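Local coordinates for N-acetylneuraminate lyase (Fusobacterium nucleatum subsp. nucleatum ATCC 25586, PDB 5ZKA), which belongs to the dihydrodipicolinate synthetase family of enzymes, which are built on a TIM barrel, at residues A[196-201]-A[214-219]; A[182-187]-A[208-213]; A[19-24]-A[229-234]. All coordinates share one frame; numbering follows the deposited sequence.

Contact 1. Residues A[196-201]-A[214-219]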
loop_
_atom_site.group_PDB
_atom_site.type_symbol
_atom_site.label_atom_id
_atom_site.label_comp_id
_atom_site.label_asym_id
_atom_site.label_seq_id
_atom_site.Cartn_x
_atom_site.Cartn_y
_atom_site.Cartn_z
ATOM N N ASP A 196 -17.372 2.223 12.791
ATOM C CA ASP A 196 -18.443 1.276 13.079
ATOM C C ASP A 196 -18.656 0.257 11.970
ATOM O O ASP A 196 -19.496 -0.635 12.128
ATOM C CB ASP A 196 -19.758 2.019 13.337
ATOM C CG ASP A 196 -20.173 2.895 12.164
ATOM O OD1 ASP A 196 -19.274 3.431 11.473
ATOM O OD2 ASP A 196 -21.397 3.053 11.932
ATOM N N LYS A 197 -17.932 0.357 10.862
ATOM C CA LYS A 197 -18.145 -0.522 9.719
ATOM C C LYS A 197 -17.035 -1.566 9.638
ATOM O O LYS A 197 -15.940 -1.390 10.184
ATOM C CB LYS A 197 -18.211 0.286 8.413
ATOM C CG LYS A 197 -19.284 1.373 8.401
ATOM C CD LYS A 197 -20.700 0.817 8.206
ATOM C CE LYS A 197 -21.743 1.919 8.354
ATOM N NZ LYS A 197 -23.135 1.460 8.020
ATOM N N LEU A 198 -17.332 -2.668 8.953
ATOM C CA LEU A 198 -16.344 -3.721 8.741
ATOM C C LEU A 198 -15.515 -3.408 7.508
ATOM O O LEU A 198 -16.052 -3.040 6.467
ATOM C CB LEU A 198 -17.022 -5.077 8.547
ATOM C CG LEU A 198 -17.864 -5.556 9.727
ATOM C CD1 LEU A 198 -18.889 -6.557 9.240
ATOM C CD2 LEU A 198 -16.947 -6.195 10.764
ATOM N N ILE A 199 -14.203 -3.587 7.609
ATOM C CA ILE A 199 -13.335 -3.498 6.444
ATOM C C ILE A 199 -12.596 -4.820 6.306
ATOM O O ILE A 199 -11.885 -5.234 7.228
ATOM C CB ILE A 199 -12.331 -2.349 6.553
ATOM C CG1 ILE A 199 -13.045 -1.032 6.829
ATOM C CG2 ILE A 199 -11.484 -2.299 5.278
ATOM C CD1 ILE A 199 -12.076 0.095 7.140
ATOM N N PHE A 200 -12.744 -5.461 5.150
ATOM C CA PHE A 200 -12.055 -6.703 4.831
ATOM C C PHE A 200 -10.984 -6.460 3.781
ATOM O O PHE A 200 -11.278 -5.948 2.699
ATOM C CB PHE A 200 -13.045 -7.745 4.322
ATOM C CG PHE A 200 -14.016 -8.185 5.361
ATOM C CD1 PHE A 200 -13.634 -9.093 6.340
ATOM C CD2 PHE A 200 -15.297 -7.662 5.394
ATOM C CE1 PHE A 200 -14.523 -9.492 7.314
ATOM C CE2 PHE A 200 -16.185 -8.057 6.368
ATOM C CZ PHE A 200 -15.796 -8.975 7.330
ATOM N N ALA A 201 -9.758 -6.885 4.071
ATOM C CA ALA A 201 -8.698 -6.783 3.080
ATOM C C ALA A 201 -8.916 -7.794 1.964
ATOM O O ALA A 201 -9.203 -8.962 2.228
ATOM C CB ALA A 201 -7.333 -7.015 3.737
ATOM N N GLY A 214 -6.027 -1.742 10.973
ATOM C CA GLY A 214 -7.268 -2.013 11.672
ATOM C C GLY A 214 -8.368 -2.677 10.872
ATOM O O GLY A 214 -9.534 -2.591 11.281
ATOM N N VAL A 215 -8.055 -3.356 9.763
ATOM C CA VAL A 215 -9.120 -4.096 9.070
ATOM C C VAL A 215 -9.676 -5.183 10.004
ATOM O O VAL A 215 -9.024 -5.622 10.958
ATOM C CB VAL A 215 -8.664 -4.714 7.736
ATOM C CG1 VAL A 215 -8.247 -3.639 6.745
ATOM C CG2 VAL A 215 -7.538 -5.710 7.959
ATOM N N ASP A 216 -10.923 -5.572 9.747
ATOM C CA ASP A 216 -11.642 -6.521 10.592
ATOM C C ASP A 216 -11.473 -7.951 10.126
ATOM O O ASP A 216 -11.945 -8.875 10.797
ATOM C CB ASP A 216 -13.119 -6.140 10.632
ATOM C CG ASP A 216 -13.320 -4.739 11.165
ATOM O OD1 ASP A 216 -13.283 -4.578 12.402
ATOM O OD2 ASP A 216 -13.473 -3.797 10.353
ATOM N N GLY A 217 -10.788 -8.143 9.009
ATOM C CA GLY A 217 -10.587 -9.470 8.470
ATOM C C GLY A 217 -10.066 -9.367 7.057
ATOM O O GLY A 217 -9.560 -8.320 6.642
ATOM N N ALA A 218 -10.208 -10.464 6.322
ATOM C CA ALA A 218 -9.693 -10.536 4.965
ATOM C C ALA A 218 -10.494 -11.571 4.197
ATOM O O ALA A 218 -10.966 -12.550 4.771
ATOM C CB ALA A 218 -8.201 -10.904 4.947
ATOM N N ILE A 219 -10.647 -11.335 2.899
ATOM C CA ILE A 219 -11.331 -12.246 1.984
ATOM C C ILE A 219 -10.373 -12.502 0.825
ATOM O O ILE A 219 -9.944 -11.552 0.161
ATOM C CB ILE A 219 -12.657 -11.637 1.489
ATOM C CG1 ILE A 219 -13.581 -11.384 2.671
ATOM C CG2 ILE A 219 -13.327 -12.517 0.443
ATOM C CD1 ILE A 219 -14.724 -10.363 2.356
#
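The Phe200 ring turns an edge to residues 214-219: Ala218 N lies in the ring plane, and CD1 of Phe200 stands 3.6 Å from Gly217 C. Gly217 has no side chain to get in the way, so the ring lies close along the backbone here. Ile219 meets the ring obliquely, its CD1 3.8 Å from Phe200 CG, and Tyr22 turns its ring steeply against that of Phe200. The second flat group is the Asp216 carboxylate. With chi1 at -59° its CG sits beside the backbone N, which brings OD2 back across the gap; Ile199 N donates to the anti lone pair of OD2 at 2.8 Å. Asp216 N answers by donating to Ile199 O at 2.7 Å, in the carbonyl plane, so one residue grips both polar backbone atoms of Ile199. Arg191 forms a salt bridge with the same OD2 and probably steadies its charge. This is the parallel pairing of strands 200-201 and 217-220, the seventh and eighth of the TIM barrel, joined through helix 207-212 as a beta-alpha-beta crossover. Ala201 N donates to Gly217 O at 3.0 Å, arriving above the carbonyl plane, whereas Ile219 N reaches Ala201 O at 2.9 Å, nearly along the C=O axis. On the helix-facing side, Ile199 and Val215 cross at about a right angle, CG2 to CG1 3.8 Å, and the methyls of Ala201 and Ala218 sit side by side.

Contact 2. Residues A[182-187]-A[208-213]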
loop_
_atom_site.group_PDB
_atom_site.type_symbol
_atom_site.label_atom_id
_atom_site.label_comp_id
_atom_site.label_asym_id
_atom_site.label_seq_id
_atom_site.Cartn_x
_atom_site.Cartn_y
_atom_site.Cartn_z
ATOM N N GLY A 182 -5.027 -1.276 -3.742
ATOM C CA GLY A 182 -3.794 -1.250 -2.973
ATOM C C GLY A 182 -3.414 0.130 -2.462
ATOM O O GLY A 182 -2.228 0.429 -2.297
ATOM N N ASP A 183 -4.413 0.980 -2.214
ATOM C CA ASP A 183 -4.218 2.364 -1.766
ATOM C C ASP A 183 -4.343 2.386 -0.242
ATOM O O ASP A 183 -5.440 2.478 0.308
ATOM C CB ASP A 183 -5.237 3.284 -2.441
ATOM C CG ASP A 183 -5.069 4.739 -2.046
ATOM O OD1 ASP A 183 -4.300 5.025 -1.102
ATOM O OD2 ASP A 183 -5.705 5.615 -2.686
ATOM N N PHE A 184 -3.194 2.326 0.453
ATOM C CA PHE A 184 -3.231 2.241 1.907
ATOM C C PHE A 184 -3.429 3.590 2.585
ATOM O O PHE A 184 -3.720 3.627 3.783
ATOM C CB PHE A 184 -1.954 1.544 2.427
ATOM C CG PHE A 184 -1.982 0.058 2.246
ATOM C CD1 PHE A 184 -1.849 -0.501 0.986
ATOM C CD2 PHE A 184 -2.164 -0.781 3.330
ATOM C CE1 PHE A 184 -1.904 -1.883 0.811
ATOM C CE2 PHE A 184 -2.220 -2.162 3.163
ATOM C CZ PHE A 184 -2.092 -2.709 1.905
ATOM N N TYR A 185 -3.325 4.705 1.858
ATOM C CA TYR A 185 -3.794 5.962 2.423
ATOM C C TYR A 185 -5.319 5.970 2.490
ATOM O O TYR A 185 -5.915 6.250 3.540
ATOM C CB TYR A 185 -3.264 7.132 1.585
ATOM C CG TYR A 185 -3.747 8.503 2.015
ATOM C CD1 TYR A 185 -3.815 8.865 3.358
ATOM C CD2 TYR A 185 -4.117 9.442 1.067
ATOM C CE1 TYR A 185 -4.255 10.140 3.747
ATOM C CE2 TYR A 185 -4.555 10.725 1.438
ATOM C CZ TYR A 185 -4.619 11.065 2.778
ATOM O OH TYR A 185 -5.060 12.328 3.136
ATOM N N LEU A 186 -5.971 5.629 1.380
ATOM C CA LEU A 186 -7.428 5.539 1.395
ATOM C C LEU A 186 -7.903 4.513 2.424
ATOM O O LEU A 186 -8.915 4.734 3.104
ATOM C CB LEU A 186 -7.944 5.193 -0.001
ATOM C CG LEU A 186 -9.457 5.031 -0.152
ATOM C CD1 LEU A 186 -10.170 6.363 0.053
ATOM C CD2 LEU A 186 -9.776 4.444 -1.523
ATOM N N LEU A 187 -7.176 3.392 2.571
ATOM C CA LEU A 187 -7.576 2.385 3.552
ATOM C C LEU A 187 -7.576 2.970 4.956
ATOM O O LEU A 187 -8.522 2.768 5.722
ATOM C CB LEU A 187 -6.657 1.158 3.474
ATOM C CG LEU A 187 -6.901 0.052 4.518
ATOM C CD1 LEU A 187 -8.360 -0.430 4.508
ATOM C CD2 LEU A 187 -5.921 -1.120 4.344
ATOM N N LEU A 208 -0.561 -8.246 6.137
ATOM C CA LEU A 208 0.056 -7.673 7.333
ATOM C C LEU A 208 -0.081 -6.153 7.375
ATOM O O LEU A 208 -0.550 -5.628 8.402
ATOM C CB LEU A 208 1.516 -8.129 7.437
ATOM C CG LEU A 208 2.396 -7.364 8.425
ATOM C CD1 LEU A 208 1.856 -7.431 9.844
ATOM C CD2 LEU A 208 3.804 -7.949 8.366
ATOM N N PRO A 209 0.289 -5.392 6.337
ATOM C CA PRO A 209 0.106 -3.931 6.434
ATOM C C PRO A 209 -1.348 -3.521 6.601
ATOM O O PRO A 209 -1.642 -2.544 7.300
ATOM C CB PRO A 209 0.699 -3.403 5.118
ATOM C CG PRO A 209 0.818 -4.598 4.212
ATOM C CD PRO A 209 1.031 -5.776 5.120
ATOM N N ALA A 210 -2.277 -4.263 6.000
ATOM C CA ALA A 210 -3.695 -3.980 6.202
ATOM C C ALA A 210 -4.119 -4.243 7.642
ATOM O O ALA A 210 -4.909 -3.483 8.210
ATOM C CB ALA A 210 -4.531 -4.827 5.241
ATOM N N THR A 211 -3.617 -5.329 8.248
ATOM C CA THR A 211 -4.020 -5.652 9.614
ATOM C C THR A 211 -3.667 -4.530 10.590
ATOM O O THR A 211 -4.461 -4.203 11.482
ATOM C CB THR A 211 -3.378 -6.974 10.049
ATOM O OG1 THR A 211 -3.801 -7.996 9.140
ATOM C CG2 THR A 211 -3.836 -7.352 11.450
ATOM N N VAL A 212 -2.492 -3.913 10.441
ATOM C CA VAL A 212 -2.131 -2.884 11.417
ATOM C C VAL A 212 -2.843 -1.559 11.167
ATOM O O VAL A 212 -2.797 -0.673 12.035
ATOM C CB VAL A 212 -0.603 -2.675 11.471
ATOM C CG1 VAL A 212 0.108 -4.015 11.768
ATOM C CG2 VAL A 212 -0.072 -2.029 10.183
ATOM N N LEU A 213 -3.499 -1.393 10.018
ATOM C CA LEU A 213 -4.432 -0.288 9.799
ATOM C C LEU A 213 -5.842 -0.613 10.286
ATOM O O LEU A 213 -6.771 0.154 10.022
ATOM C CB LEU A 213 -4.487 0.087 8.313
ATOM C CG LEU A 213 -3.231 0.786 7.767
ATOM C CD1 LEU A 213 -3.411 1.122 6.297
ATOM C CD2 LEU A 213 -2.941 2.071 8.549
#
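The two backbones stay well apart, with CA atoms 7.6 Å from each other at Phe184 and Ala210 and 7.5 Å at Leu187 and Leu213, so the contact is made by side chains reaching across to side chains and backbone. Phe184 does most of the work. Its CG sits beside the backbone N (chi1 -77°), and the ring reaches over with CE2 leading, 3.7 Å from Pro209 CB. Ala210 N lies in the ring plane at the edge. Leu213 CD1 also comes to this edge, 3.7 Å from Phe184 CD2, and the same methyl lies 3.9 Å from Leu187 CD2, so it is wedged between the two residues of helix 184-193. Leu187, its CG anti to the backbone N, sets CD2 against the Ala210 methyl at 4.1 Å. Both helices belong to the outer layer of the TIM barrel, where they are successive neighbours, following strands 174-176 and 200-201. Helix 184-193 starts at this seam: Asp183 is its N-cap, and OD1 takes Leu186 N in an almost straight bond of 3.1 Å, plus a weak one from Tyr185 N. Phe203 meets the Phe184 ring from within the chain, and an aromatic side chain of the neighbouring subunit meets it too.

Contact 3. Residues A[19-24]-A[229-234]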
loop_
_atom_site.group_PDB
_atom_site.type_symbol
_atom_site.label_atom_id
_atom_site.label_comp_id
_atom_site.label_asym_id
_atom_site.label_seq_id
_atom_site.Cartn_x
_atom_site.Cartn_y
_atom_site.Cartn_z
ATOM N N LYS A 19 -15.940 -10.828 11.946
ATOM C CA LYS A 19 -14.510 -10.616 11.767
ATOM C C LYS A 19 -13.810 -11.921 11.400
ATOM O O LYS A 19 -14.295 -13.012 11.707
ATOM C CB LYS A 19 -13.888 -10.057 13.047
ATOM C CG LYS A 19 -14.440 -8.713 13.476
ATOM C CD LYS A 19 -13.901 -8.291 14.837
ATOM C CE LYS A 19 -13.109 -6.994 14.739
ATOM N NZ LYS A 19 -12.678 -6.523 16.087
ATOM N N GLY A 20 -12.658 -11.803 10.738
ATOM C CA GLY A 20 -11.769 -12.938 10.574
ATOM C C GLY A 20 -11.430 -13.201 9.121
ATOM O O GLY A 20 -11.668 -12.372 8.233
ATOM N N ILE A 21 -10.877 -14.389 8.880
ATOM C CA ILE A 21 -10.326 -14.773 7.584
ATOM C C ILE A 21 -11.378 -15.558 6.803
ATOM O O ILE A 21 -11.850 -16.599 7.269
ATOM C CB ILE A 21 -9.052 -15.611 7.764
ATOM C CG1 ILE A 21 -8.031 -14.867 8.634
ATOM C CG2 ILE A 21 -8.474 -16.006 6.424
ATOM C CD1 ILE A 21 -7.495 -13.609 8.006
ATOM N N TYR A 22 -11.738 -15.061 5.618
ATOM C CA TYR A 22 -12.710 -15.699 4.728
ATOM C C TYR A 22 -12.010 -16.222 3.479
ATOM O O TYR A 22 -11.316 -15.463 2.795
ATOM C CB TYR A 22 -13.789 -14.707 4.268
ATOM C CG TYR A 22 -14.785 -14.266 5.312
ATOM C CD1 TYR A 22 -14.384 -13.506 6.400
ATOM C CD2 TYR A 22 -16.140 -14.558 5.171
ATOM C CE1 TYR A 22 -15.289 -13.089 7.353
ATOM C CE2 TYR A 22 -17.061 -14.136 6.116
ATOM C CZ TYR A 22 -16.627 -13.393 7.198
ATOM O OH TYR A 22 -17.515 -12.966 8.146
ATOM N N SER A 23 -12.231 -17.491 3.140
ATOM C CA SER A 23 -11.815 -17.965 1.827
ATOM C C SER A 23 -12.834 -17.532 0.783
ATOM O O SER A 23 -14.038 -17.731 0.965
ATOM C CB SER A 23 -11.697 -19.490 1.803
ATOM O OG SER A 23 -10.508 -19.922 2.449
ATOM N N ALA A 24 -12.354 -16.956 -0.315
ATOM C CA ALA A 24 -13.192 -16.775 -1.494
ATOM C C ALA A 24 -13.298 -18.138 -2.143
ATOM O O ALA A 24 -12.347 -18.625 -2.766
ATOM C CB ALA A 24 -12.604 -15.733 -2.441
ATOM N N ARG A 229 -1.515 -19.991 7.615
ATOM C CA ARG A 229 -0.589 -18.862 7.731
ATOM C C ARG A 229 -1.332 -17.535 7.789
ATOM O O ARG A 229 -0.942 -16.629 8.534
ATOM C CB ARG A 229 0.388 -18.847 6.551
ATOM C CG ARG A 229 1.576 -19.810 6.683
ATOM C CD ARG A 229 2.588 -19.536 5.567
ATOM N NE ARG A 229 3.636 -20.548 5.564
ATOM C CZ ARG A 229 3.628 -21.634 4.800
ATOM N NH1 ARG A 229 2.615 -21.838 3.963
ATOM N NH2 ARG A 229 4.625 -22.521 4.886
ATOM N N ALA A 230 -2.404 -17.400 7.006
ATOM C CA ALA A 230 -3.133 -16.134 6.968
ATOM C C ALA A 230 -3.712 -15.784 8.331
ATOM O O ALA A 230 -3.639 -14.629 8.766
ATOM C CB ALA A 230 -4.247 -16.197 5.926
ATOM N N LYS A 231 -4.316 -16.761 9.010
ATOM C CA LYS A 231 -4.800 -16.505 10.362
ATOM C C LYS A 231 -3.654 -16.156 11.308
ATOM O O LYS A 231 -3.810 -15.304 12.190
ATOM C CB LYS A 231 -5.573 -17.717 10.886
ATOM C CG LYS A 231 -6.950 -17.873 10.283
ATOM C CD LYS A 231 -7.736 -18.952 11.017
ATOM C CE LYS A 231 -8.524 -18.380 12.174
ATOM N NZ LYS A 231 -9.633 -19.302 12.522
ATOM N N GLN A 232 -2.496 -16.804 11.147
ATOM C CA GLN A 232 -1.343 -16.463 11.983
ATOM C C GLN A 232 -0.941 -15.001 11.792
ATOM O O GLN A 232 -0.799 -14.254 12.767
ATOM C CB GLN A 232 -0.160 -17.385 11.665
ATOM C CG GLN A 232 -0.316 -18.813 12.164
ATOM C CD GLN A 232 0.761 -19.750 11.625
ATOM O OE1 GLN A 232 1.491 -19.414 10.687
ATOM N NE2 GLN A 232 0.855 -20.936 12.215
ATOM N N ILE A 233 -0.739 -14.576 10.538
ATOM C CA ILE A 233 -0.376 -13.176 10.274
ATOM C C ILE A 233 -1.364 -12.240 10.957
ATOM O O ILE A 233 -0.982 -11.346 11.724
ATOM C CB ILE A 233 -0.311 -12.899 8.762
ATOM C CG1 ILE A 233 0.804 -13.708 8.082
ATOM C CG2 ILE A 233 -0.143 -11.384 8.506
ATOM C CD1 ILE A 233 0.680 -13.756 6.537
ATOM N N PHE A 234 -2.659 -12.464 10.704
ATOM C CA PHE A 234 -3.718 -11.619 11.258
ATOM C C PHE A 234 -3.649 -11.571 12.782
ATOM O O PHE A 234 -3.616 -10.490 13.379
ATOM C CB PHE A 234 -5.071 -12.157 10.784
ATOM C CG PHE A 234 -6.236 -11.259 11.083
ATOM C CD1 PHE A 234 -6.276 -9.961 10.595
ATOM C CD2 PHE A 234 -7.305 -11.725 11.844
ATOM C CE1 PHE A 234 -7.356 -9.144 10.873
ATOM C CE2 PHE A 234 -8.390 -10.916 12.124
ATOM C CZ PHE A 234 -8.417 -9.625 11.641
#
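The apolar contacts centre on Ile21, whose side chain points at helix 229-234 from strand 20-24. CG1 sits beside the backbone N and chi2 is -66°, which leaves CD1 4.0 Å from Phe234 CB; the two side chains run past each other in opposite senses. Its other branch, CG2, anti to the backbone N, touches the methyl of Ala230 at 4.3 Å. The tightest approach is to the aliphatic part of Lys231, whose CG lies 3.6 Å from Ile21 CG1. Gly20 brings bare backbone to the helix, its CA 4.2 Å from Phe234 CE2. Strand and helix axes pass 8.8 Å apart, running nearly antiparallel at 155°. Here the barrel closes: strand 20-24 is the first of the TIM barrel, while helix 223-237 follows the last, strand 217-220, and lies over the seam between the two. The polar end of Lys231 is bound elsewhere in the chain. Lys231 bends at chi3 (90°) and carries its NZ past Ile21 to Lys52 O and into a salt bridge with Asp54 OD1. The second carboxylate oxygen of Asp54 accepts from Ile21 N, so this one acid ties strand and helix together indirectly. Within the helix, Phe234 N donates to Ala230 O at 3.1 Å, in the regular helical pattern.

Overall arrangement
All three contacts are largely buried, at different depths in the barrel. Contact 1 lies in the wall itself and is the one held by hydrogen bonds; contacts 2 and 3 are made by van der Waals packing, with no hydrogen bond between their segments. Contact 2, its centre about 17 Å from that of the chain, joins two outer helices and abuts the other subunit, whereas contact 3 sets a helix against a strand. The elements differ but are neighbours: Ala201 and Val215 of contact 1 pack on Ala210 of contact 2, and residues 214-219 probably hydrogen-bond to strand 20-24 through Ala218 O and Tyr22 N. Contacts 2 and 3 meet where Thr211 touches Phe234 and Leu208 touches Ile233.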